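Local coordinates for protein chorismatase (Streptomyces hygroscopicus, PDB 4BPS) that hydrolyses chorismate to pyruvate and a dihydroxycyclohexadienecarboxylic acid used in making the immunosuppressants FK506 and FK520, at residues G170-I182 / R222-P234. Sequence-based numbering, arbitrary orientation.
Sequences GIDPATMPAATGI and RPPVFARATWLGP. With 3EB (3-(2-carboxyethyl)benzoic acid), chain B.
Thr230 OG1 is held by two partners, as suits a hydroxyl: it accepts the backbone N-H of Ala178 (N to OG1, 2.9 Å) and is hydrogen-bonded to Asn203 OD1. Its chi1 of -63° sets OG1 anti to the carbonyl carbon, turned to the backbone of Ala178, with Pro177 CB 3.3 Å from OG1. A second bond, from Ala227 N to Pro177 O (3.1 Å), comes in well above the carbonyl plane, 69° out of it and away from the lone pairs. Ser243 bonds to both Ala179 N and Ala227 O, tying the segments together.

Beyond this polar seam, Val225 lays CG2 against Pro173 CB (3.7 Å) and CG of selenomethionine Met176, a branched and a bent chain packing beside the proline ring. Ala179 is small enough for its CB to sit 3.4 Å from Phe226 CB. The Phe226 ring lies nearly parallel to the benzoate ring of 3EB, offset, with CAH 3.4 Å above the phenylalanine plane, over its centre. Phe226 CE2 lies over one face of the Arg228 guanidinium, toward its rim. A leucine in place of Phe226 would probably lose this flat stacking surface, leaving the ligand ring and the guanidinium less firmly positioned. Arg228 NH1 donates to OXT of the propionate carboxylate (2.8 Å), close to the guanidinium plane, while Tyr215 holds NH2. Arg228 binds substrate; in chorismate it would probably meet the enolpyruvyl carboxylate, with Phe226 against the ring.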
loop_
_atom_site.group_PDB
_atom_site.type_symbol
_atom_site.label_atom_id
_atom_site.label_comp_id
_atom_site.label_asym_id
_atom_site.label_seq_id
_atom_site.Cartn_x
_atom_site.Cartn_y
_atom_site.Cartn_z
ATOM N N GLY A 170 21.717 -0.130 -2.782
ATOM C CA GLY A 170 22.228 -1.385 -2.236
ATOM C C GLY A 170 21.181 -2.106 -1.394
ATOM O O GLY A 170 21.495 -2.742 -0.373
ATOM N N ILE A 171 19.922 -2.013 -1.810
ATOM C CA ILE A 171 18.810 -2.554 -1.039
ATOM C C ILE A 171 18.526 -4.008 -1.456
ATOM O O ILE A 171 18.349 -4.297 -2.644
ATOM C CB ILE A 171 17.527 -1.700 -1.259
ATOM C CG1 ILE A 171 17.755 -0.211 -0.910
ATOM C CG2 ILE A 171 16.339 -2.267 -0.484
ATOM C CD1 ILE A 171 17.967 0.083 0.566
ATOM N N ASP A 172 18.458 -4.900 -0.479
ATOM C CA ASP A 172 18.088 -6.286 -0.717
ATOM C C ASP A 172 16.587 -6.354 -1.024
ATOM O O ASP A 172 15.771 -5.926 -0.197
ATOM C CB ASP A 172 18.414 -7.075 0.549
ATOM C CG ASP A 172 18.061 -8.553 0.467
ATOM O OD1 ASP A 172 17.363 -9.004 -0.448
ATOM O OD2 ASP A 172 18.501 -9.293 1.369
ATOM N N PRO A 173 16.187 -6.895 -2.206
ATOM C CA PRO A 173 14.744 -6.939 -2.524
ATOM C C PRO A 173 13.908 -7.664 -1.471
ATOM O O PRO A 173 12.742 -7.326 -1.313
ATOM C CB PRO A 173 14.706 -7.672 -3.882
ATOM C CG PRO A 173 15.997 -8.466 -3.921
ATOM C CD PRO A 173 17.001 -7.566 -3.230
ATOM N N ALA A 174 14.493 -8.628 -0.762
ATOM C CA ALA A 174 13.742 -9.358 0.258
ATOM C C ALA A 174 13.342 -8.461 1.439
ATOM O O ALA A 174 12.464 -8.840 2.225
ATOM C CB ALA A 174 14.544 -10.567 0.740
ATOM N N THR A 175 13.966 -7.288 1.566
ATOM C CA THR A 175 13.613 -6.361 2.654
ATOM C C THR A 175 12.443 -5.454 2.308
ATOM O O THR A 175 11.965 -4.745 3.182
ATOM C CB THR A 175 14.800 -5.498 3.114
ATOM O OG1 THR A 175 15.187 -4.587 2.075
ATOM C CG2 THR A 175 15.977 -6.378 3.564
HETATM N N MSE A 176 11.954 -5.475 1.066
HETATM C CA MSE A 176 10.814 -4.628 0.750
HETATM C C MSE A 176 9.560 -5.212 1.379
HETATM O O MSE A 176 9.266 -6.397 1.235
HETATM C CB MSE A 176 10.619 -4.445 -0.751
HETATM C CG MSE A 176 11.798 -3.759 -1.476
HETATM SE SE MSE A 176 12.321 -2.029 -0.734
HETATM C CE MSE A 176 10.780 -1.043 -1.254
ATOM N N PRO A 177 8.769 -4.364 2.044
ATOM C CA PRO A 177 7.629 -4.871 2.817
ATOM C C PRO A 177 6.367 -4.970 1.962
ATOM O O PRO A 177 6.404 -4.901 0.725
ATOM C CB PRO A 177 7.453 -3.806 3.908
ATOM C CG PRO A 177 7.855 -2.543 3.189
ATOM C CD PRO A 177 9.057 -2.956 2.365
ATOM N N ALA A 178 5.233 -5.128 2.634
ATOM C CA ALA A 178 3.937 -5.125 2.001
ATOM C C ALA A 178 3.793 -3.873 1.125
ATOM O O ALA A 178 4.293 -2.786 1.477
ATOM C CB ALA A 178 2.854 -5.142 3.073
ATOM N N ALA A 179 3.086 -4.040 0.010
ATOM C CA ALA A 179 2.944 -2.965 -0.965
ATOM C C ALA A 179 1.596 -2.982 -1.654
ATOM O O ALA A 179 0.850 -3.977 -1.612
ATOM C CB ALA A 179 4.066 -3.062 -2.032
ATOM N N THR A 180 1.309 -1.857 -2.293
ATOM C CA THR A 180 0.224 -1.700 -3.254
ATOM C C THR A 180 0.779 -1.001 -4.479
ATOM O O THR A 180 1.553 -0.049 -4.335
ATOM C CB THR A 180 -0.885 -0.855 -2.650
ATOM O OG1 THR A 180 -1.436 -1.590 -1.556
ATOM C CG2 THR A 180 -1.983 -0.499 -3.649
ATOM N N GLY A 181 0.387 -1.474 -5.669
ATOM C CA GLY A 181 0.714 -0.839 -6.942
ATOM C C GLY A 181 -0.582 -0.740 -7.723
ATOM O O GLY A 181 -1.017 -1.720 -8.332
ATOM N N ILE A 182 -1.230 0.419 -7.677
ATOM C CA ILE A 182 -2.616 0.516 -8.110
ATOM C C ILE A 182 -2.784 1.770 -8.952
ATOM O O ILE A 182 -1.979 2.700 -8.836
ATOM C CB ILE A 182 -3.543 0.519 -6.848
ATOM C CG1 ILE A 182 -4.951 0.074 -7.195
ATOM C CG2 ILE A 182 -3.525 1.892 -6.134
ATOM C CD1 ILE A 182 -5.034 -1.411 -7.455
ATOM N N ARG A 222 11.629 -5.248 -15.871
ATOM C CA ARG A 222 12.087 -5.454 -14.493
ATOM C C ARG A 222 10.893 -5.904 -13.665
ATOM O O ARG A 222 9.807 -5.332 -13.753
ATOM C CB ARG A 222 12.691 -4.183 -13.868
ATOM C CG ARG A 222 13.957 -3.646 -14.543
ATOM C CD ARG A 222 15.263 -4.456 -14.320
ATOM N NE ARG A 222 15.630 -4.827 -12.937
ATOM C CZ ARG A 222 16.471 -4.169 -12.118
ATOM N NH1 ARG A 222 17.042 -3.015 -12.447
ATOM N NH2 ARG A 222 16.720 -4.670 -10.905
ATOM N N PRO A 223 11.084 -6.926 -12.828
ATOM C CA PRO A 223 9.940 -7.431 -12.055
ATOM C C PRO A 223 9.526 -6.466 -10.965
ATOM O O PRO A 223 10.310 -5.614 -10.507
ATOM C CB PRO A 223 10.479 -8.728 -11.434
ATOM C CG PRO A 223 11.924 -8.507 -11.347
ATOM C CD PRO A 223 12.305 -7.693 -12.560
ATOM N N PRO A 224 8.276 -6.602 -10.519
ATOM C CA PRO A 224 7.879 -5.932 -9.279
ATOM C C PRO A 224 8.673 -6.469 -8.106
ATOM O O PRO A 224 9.324 -7.517 -8.216
ATOM C CB PRO A 224 6.384 -6.264 -9.136
ATOM C CG PRO A 224 6.057 -7.212 -10.211
ATOM C CD PRO A 224 7.267 -7.549 -11.003
ATOM N N VAL A 225 8.648 -5.744 -6.988
ATOM C CA VAL A 225 9.291 -6.213 -5.764
ATOM C C VAL A 225 8.456 -5.756 -4.595
ATOM O O VAL A 225 8.108 -4.581 -4.509
ATOM C CB VAL A 225 10.749 -5.714 -5.665
ATOM C CG1 VAL A 225 10.854 -4.174 -5.783
ATOM C CG2 VAL A 225 11.407 -6.189 -4.390
ATOM N N PHE A 226 8.096 -6.705 -3.736
ATOM C CA PHE A 226 7.280 -6.454 -2.539
ATOM C C PHE A 226 6.999 -7.772 -1.833
ATOM O O PHE A 226 6.936 -8.827 -2.478
ATOM C CB PHE A 226 5.940 -5.724 -2.836
ATOM C CG PHE A 226 5.032 -6.436 -3.806
ATOM C CD1 PHE A 226 5.113 -6.210 -5.178
ATOM C CD2 PHE A 226 4.070 -7.319 -3.347
ATOM C CE1 PHE A 226 4.275 -6.851 -6.055
ATOM C CE2 PHE A 226 3.226 -7.970 -4.223
ATOM C CZ PHE A 226 3.339 -7.751 -5.579
ATOM N N ALA A 227 6.754 -7.686 -0.528
ATOM C CA ALA A 227 6.322 -8.835 0.258
ATOM C C ALA A 227 4.808 -8.962 0.191
ATOM O O ALA A 227 4.121 -7.994 -0.125
ATOM C CB ALA A 227 6.747 -8.664 1.702
ATOM N N ARG A 228 4.267 -10.130 0.541
ATOM C CA ARG A 228 2.808 -10.330 0.491
ATOM C C ARG A 228 2.107 -9.820 1.774
ATOM O O ARG A 228 0.900 -9.513 1.756
ATOM C CB ARG A 228 2.471 -11.801 0.189
ATOM C CG ARG A 228 3.092 -12.271 -1.115
ATOM C CD ARG A 228 2.512 -11.545 -2.311
ATOM N NE ARG A 228 3.287 -11.829 -3.515
ATOM C CZ ARG A 228 2.859 -11.536 -4.740
ATOM N NH1 ARG A 228 1.675 -10.970 -4.925
ATOM N NH2 ARG A 228 3.628 -11.827 -5.784
ATOM N N ALA A 229 2.856 -9.694 2.870
ATOM C CA ALA A 229 2.383 -9.051 4.120
ATOM C C ALA A 229 3.637 -8.720 4.933
ATOM O O ALA A 229 4.732 -9.234 4.621
ATOM C CB ALA A 229 1.465 -9.987 4.892
ATOM N N THR A 230 3.489 -7.881 5.959
ATOM C CA THR A 230 4.579 -7.575 6.859
ATOM C C THR A 230 4.038 -7.536 8.277
ATOM O O THR A 230 3.021 -6.875 8.536
ATOM C CB THR A 230 5.205 -6.197 6.529
ATOM O OG1 THR A 230 5.766 -6.264 5.204
ATOM C CG2 THR A 230 6.288 -5.796 7.527
ATOM N N TRP A 231 4.710 -8.244 9.183
ATOM C CA TRP A 231 4.456 -8.124 10.618
ATOM C C TRP A 231 5.400 -7.062 11.173
ATOM O O TRP A 231 6.619 -7.159 10.983
ATOM C CB TRP A 231 4.697 -9.463 11.347
ATOM C CG TRP A 231 4.551 -9.252 12.825
ATOM C CD1 TRP A 231 5.526 -8.849 13.712
ATOM C CD2 TRP A 231 3.335 -9.293 13.579
ATOM N NE1 TRP A 231 4.982 -8.672 14.979
ATOM C CE2 TRP A 231 3.639 -8.937 14.919
ATOM C CE3 TRP A 231 2.017 -9.609 13.252
ATOM C CZ2 TRP A 231 2.667 -8.898 15.914
ATOM C CZ3 TRP A 231 1.056 -9.554 14.241
ATOM C CH2 TRP A 231 1.388 -9.216 15.549
ATOM N N LEU A 232 4.845 -6.089 11.888
ATOM C CA LEU A 232 5.644 -4.988 12.432
ATOM C C LEU A 232 5.405 -4.865 13.921
ATOM O O LEU A 232 4.262 -4.677 14.354
ATOM C CB LEU A 232 5.288 -3.646 11.779
ATOM C CG LEU A 232 6.265 -2.494 12.061
ATOM C CD1 LEU A 232 7.553 -2.697 11.296
ATOM C CD2 LEU A 232 5.622 -1.142 11.746
ATOM N N GLY A 233 6.479 -4.888 14.721
ATOM C CA GLY A 233 6.358 -4.555 16.132
ATOM C C GLY A 233 6.395 -5.759 17.043
ATOM O O GLY A 233 6.592 -6.894 16.623
ATOM N N PRO A 234 6.227 -5.508 18.343
ATOM C CA PRO A 234 6.327 -6.571 19.337
ATOM C C PRO A 234 5.163 -7.550 19.214
ATOM O O PRO A 234 4.119 -7.239 18.623
ATOM C CB PRO A 234 6.267 -5.812 20.677
ATOM C CG PRO A 234 5.677 -4.506 20.375
ATOM C CD PRO A 234 5.979 -4.187 18.940
HETATM C C 3EB B . 0.499 -8.954 -7.974
HETATM O O 3EB B . 1.529 -8.900 -8.654
HETATM C CA 3EB B . -0.647 -8.005 -8.185
HETATM O OAB 3EB B . 3.841 -3.315 -7.810
HETATM O OAD 3EB B . 3.726 -2.621 -5.706
HETATM C CAE 3EB B . 0.167 -6.167 -5.896
HETATM C CAF 3EB B . 0.793 -5.508 -4.844
HETATM C CAG 3EB B . 0.531 -5.900 -7.216
HETATM C CAH 3EB B . 1.779 -4.569 -5.093
HETATM C CAL 3EB B . 3.304 -3.346 -6.685
HETATM C CAM 3EB B . 1.541 -4.965 -7.447
HETATM C CAN 3EB B . 2.184 -4.308 -6.398
HETATM O OXT 3EB B . 0.310 -9.864 -7.079
HETATM C C2 3EB B . -0.168 -6.553 -8.397
#